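Local coordinates for protein beta-mannosidase (Trichoderma harzianum, PDB 4CVU) that probably hydrolyses terminal, non-reducing beta-D-mannose residues from mannosides, as a fungal beta-mannosidase of glycoside hydrolase family 2, at residues Gln240-Phe244 with Trp543-Leu548. Numbering follows the deposited sequence.
With CD (cadmium ion), chain P; NAG (2-acetamido-2-deoxy-beta-D-glucopyranose), chain F; MAN (alpha-D-mannopyranose), chain E.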
loop_
_atom_site.group_PDB
_atom_site.type_symbol
_atom_site.label_atom_id
_atom_site.label_comp_id
_atom_site.label_asym_id
_atom_site.label_seq_id
_atom_site.Cartn_x
_atom_site.Cartn_y
_atom_site.Cartn_z
ATOM N N GLN A 240 -26.464 -46.830 -22.275
ATOM C CA GLN A 240 -26.657 -45.519 -21.618
ATOM C C GLN A 240 -26.748 -44.401 -22.637
ATOM O O GLN A 240 -25.958 -44.332 -23.578
ATOM C CB GLN A 240 -25.524 -45.229 -20.610
ATOM C CG GLN A 240 -25.592 -43.865 -19.901
ATOM C CD GLN A 240 -24.540 -43.704 -18.808
ATOM O OE1 GLN A 240 -23.703 -44.584 -18.558
ATOM N NE2 GLN A 240 -24.596 -42.549 -18.112
ATOM N N PHE A 241 -27.672 -43.487 -22.408
ATOM C CA PHE A 241 -27.733 -42.249 -23.155
ATOM C C PHE A 241 -27.758 -41.004 -22.252
ATOM O O PHE A 241 -28.120 -41.088 -21.095
ATOM C CB PHE A 241 -28.958 -42.252 -24.063
ATOM C CG PHE A 241 -29.064 -41.023 -24.922
ATOM C CD1 PHE A 241 -28.185 -40.819 -25.968
ATOM C CD2 PHE A 241 -29.987 -40.045 -24.635
ATOM C CE1 PHE A 241 -28.277 -39.685 -26.747
ATOM C CE2 PHE A 241 -30.069 -38.909 -25.403
ATOM C CZ PHE A 241 -29.219 -38.736 -26.465
ATOM N N ASN A 242 -27.402 -39.860 -22.790
ATOM C CA ASN A 242 -27.397 -38.634 -22.023
ATOM C C ASN A 242 -28.758 -38.297 -21.442
ATOM O O ASN A 242 -29.756 -38.390 -22.117
ATOM C CB ASN A 242 -26.913 -37.492 -22.909
ATOM C CG ASN A 242 -25.697 -37.869 -23.732
ATOM O OD1 ASN A 242 -25.776 -38.651 -24.665
ATOM N ND2 ASN A 242 -24.585 -37.309 -23.396
ATOM N N ASN A 243 -28.777 -37.897 -20.180
ATOM C CA ASN A 243 -29.980 -37.390 -19.534
ATOM C C ASN A 243 -31.001 -38.461 -19.099
ATOM O O ASN A 243 -32.056 -38.149 -18.612
ATOM C CB ASN A 243 -30.642 -36.312 -20.404
ATOM C CG ASN A 243 -29.851 -35.008 -20.433
ATOM O OD1 ASN A 243 -30.169 -34.106 -19.695
ATOM N ND2 ASN A 243 -28.825 -34.928 -21.226
ATOM N N PHE A 244 -30.662 -39.735 -19.255
ATOM C CA PHE A 244 -31.532 -40.845 -18.849
ATOM C C PHE A 244 -30.775 -41.773 -17.880
ATOM O O PHE A 244 -29.558 -42.013 -18.037
ATOM C CB PHE A 244 -32.015 -41.636 -20.078
ATOM C CG PHE A 244 -32.976 -40.875 -20.944
ATOM C CD1 PHE A 244 -32.518 -40.067 -21.946
ATOM C CD2 PHE A 244 -34.340 -40.961 -20.741
ATOM C CE1 PHE A 244 -33.386 -39.348 -22.754
ATOM C CE2 PHE A 244 -35.222 -40.242 -21.530
ATOM C CZ PHE A 244 -34.750 -39.423 -22.531
ATOM N N TRP A 543 -37.090 -30.172 -19.523
ATOM C CA TRP A 543 -37.435 -30.581 -20.888
ATOM C C TRP A 543 -38.728 -31.399 -20.952
ATOM O O TRP A 543 -39.080 -32.128 -20.024
ATOM C CB TRP A 543 -36.304 -31.385 -21.522
ATOM C CG TRP A 543 -35.743 -32.517 -20.727
ATOM C CD1 TRP A 543 -34.684 -32.453 -19.857
ATOM C CD2 TRP A 543 -36.148 -33.901 -20.749
ATOM N NE1 TRP A 543 -34.426 -33.688 -19.341
ATOM C CE2 TRP A 543 -35.299 -34.596 -19.877
ATOM C CE3 TRP A 543 -37.141 -34.617 -21.425
ATOM C CZ2 TRP A 543 -35.422 -35.974 -19.656
ATOM C CZ3 TRP A 543 -37.257 -35.979 -21.210
ATOM C CH2 TRP A 543 -36.417 -36.642 -20.332
ATOM N N LEU A 544 -39.432 -31.258 -22.063
ATOM C CA LEU A 544 -40.596 -32.093 -22.388
ATOM C C LEU A 544 -40.203 -33.386 -23.137
ATOM O O LEU A 544 -40.823 -34.425 -22.932
ATOM C CB LEU A 544 -41.574 -31.294 -23.248
ATOM C CG LEU A 544 -41.988 -29.916 -22.703
ATOM C CD1 LEU A 544 -42.681 -29.097 -23.775
ATOM C CD2 LEU A 544 -42.909 -30.073 -21.504
ATOM N N GLU A 545 -39.218 -33.303 -24.038
ATOM C CA GLU A 545 -38.713 -34.467 -24.799
ATOM C C GLU A 545 -37.218 -34.304 -25.062
ATOM O O GLU A 545 -36.729 -33.174 -25.188
ATOM C CB GLU A 545 -39.353 -34.575 -26.192
ATOM C CG GLU A 545 -40.842 -34.290 -26.285
ATOM C CD GLU A 545 -41.703 -35.482 -25.905
ATOM O OE1 GLU A 545 -41.156 -36.596 -25.722
ATOM O OE2 GLU A 545 -42.944 -35.305 -25.795
ATOM N N ILE A 546 -36.518 -35.430 -25.153
ATOM C CA ILE A 546 -35.175 -35.477 -25.694
ATOM C C ILE A 546 -35.142 -36.577 -26.750
ATOM O O ILE A 546 -35.364 -37.738 -26.442
ATOM C CB ILE A 546 -34.109 -35.766 -24.650
ATOM C CG1 ILE A 546 -34.126 -34.640 -23.604
ATOM C CG2 ILE A 546 -32.744 -35.842 -25.306
ATOM C CD1 ILE A 546 -33.130 -34.814 -22.486
ATOM N N ASP A 547 -34.871 -36.188 -27.992
ATOM C CA ASP A 547 -34.840 -37.161 -29.091
ATOM C C ASP A 547 -34.034 -36.616 -30.249
ATOM O O ASP A 547 -34.416 -35.609 -30.865
ATOM C CB ASP A 547 -36.253 -37.485 -29.522
ATOM C CG ASP A 547 -36.300 -38.549 -30.607
ATOM O OD1 ASP A 547 -35.241 -38.956 -31.148
ATOM O OD2 ASP A 547 -37.424 -38.941 -30.885
ATOM N N LEU A 548 -32.922 -37.283 -30.550
ATOM C CA LEU A 548 -32.020 -36.830 -31.611
ATOM C C LEU A 548 -32.649 -36.854 -33.017
ATOM O O LEU A 548 -32.103 -36.236 -33.932
ATOM C CB LEU A 548 -30.695 -37.606 -31.588
ATOM C CG LEU A 548 -29.723 -37.262 -30.440
ATOM C CD1 LEU A 548 -28.494 -38.168 -30.442
ATOM C CD2 LEU A 548 -29.262 -35.817 -30.500
HETATM CD CD CD P . -36.918 -40.837 -32.208
HETATM C C1 NAG F . -43.886 -34.367 -19.847
HETATM C C2 NAG F . -44.127 -35.241 -21.094
HETATM C C3 NAG F . -44.817 -34.470 -22.199
HETATM C C4 NAG F . -46.051 -33.796 -21.661
HETATM C C5 NAG F . -45.669 -32.922 -20.465
HETATM C C6 NAG F . -46.891 -32.272 -19.817
HETATM C C7 NAG F . -42.453 -37.031 -21.226
HETATM C C8 NAG F . -41.136 -37.532 -21.778
HETATM N N2 NAG F . -42.883 -35.816 -21.589
HETATM O O3 NAG F . -45.182 -35.416 -23.169
HETATM O O4 NAG F . -46.632 -33.019 -22.674
HETATM O O5 NAG F . -45.094 -33.753 -19.502
HETATM O O6 NAG F . -46.437 -31.313 -18.889
HETATM O O7 NAG F . -43.094 -37.737 -20.461
HETATM C C1 MAN E . -26.028 -36.105 -37.526
HETATM C C2 MAN E . -27.248 -35.203 -37.625
HETATM C C3 MAN E . -27.851 -34.932 -36.233
HETATM C C4 MAN E . -28.197 -36.286 -35.606
HETATM C C5 MAN E . -26.908 -37.110 -35.527
HETATM C C6 MAN E . -27.107 -38.489 -34.929
HETATM O O2 MAN E . -28.191 -35.936 -38.437
HETATM O O3 MAN E . -29.044 -34.148 -36.339
HETATM O O4 MAN E . -28.871 -36.097 -34.344
HETATM O O5 MAN E . -26.360 -37.314 -36.835
HETATM O O6 MAN E . -25.858 -39.197 -34.942
HETATM O O HOH W 1 -32.356 -35.467 -17.503
HETATM O O HOH W 2 -36.260 -42.240 -31.230
#
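Loops linking strands can pack apolar side chains against a distant part of the chain, and the type II beta turn F241 to F244 is an example. I546 is the centre of the apolar packing. Its CD1 lies 3.6 Å from N243 CB, its CG2 meets the edge of the F241 ring at 4.1 Å from CE2, and its CB is 4.1 Å from F244 CE1. L548 extends the patch, CD1 standing 4.0 Å from F241 CE1. At the other end the F244 ring and the six-membered ring of W543 form an oblique aromatic pair, centroids 5.6 Å apart and planes at 54°.

The polar link is indirect: water 1 lies 2.9 Å from N243 O, to which it can donate, and accepts from W543 NE1 at 3.3 Å. The CA-to-CB bonds of E545 and D547 lead away from the turn; the D547 carboxylate binds cadmium through OD1 (2.7 Å) and OD2 (2.4 Å), D549 being the other protein ligand. L544 O takes a 2.8 Å hydrogen bond from N2 of a protein-attached NAG.

The turn, between strands 227-237 and 252-261 of a beta-sandwich domain, thus meets the ribbon of 545-546 and 554-556, which follows strand 534-535 of the probable (beta/alpha)8 catalytic domain; L544 and E545 form a classic bulge opposite V555, and F522 of helix 506-528 touches F241, I546 and L548.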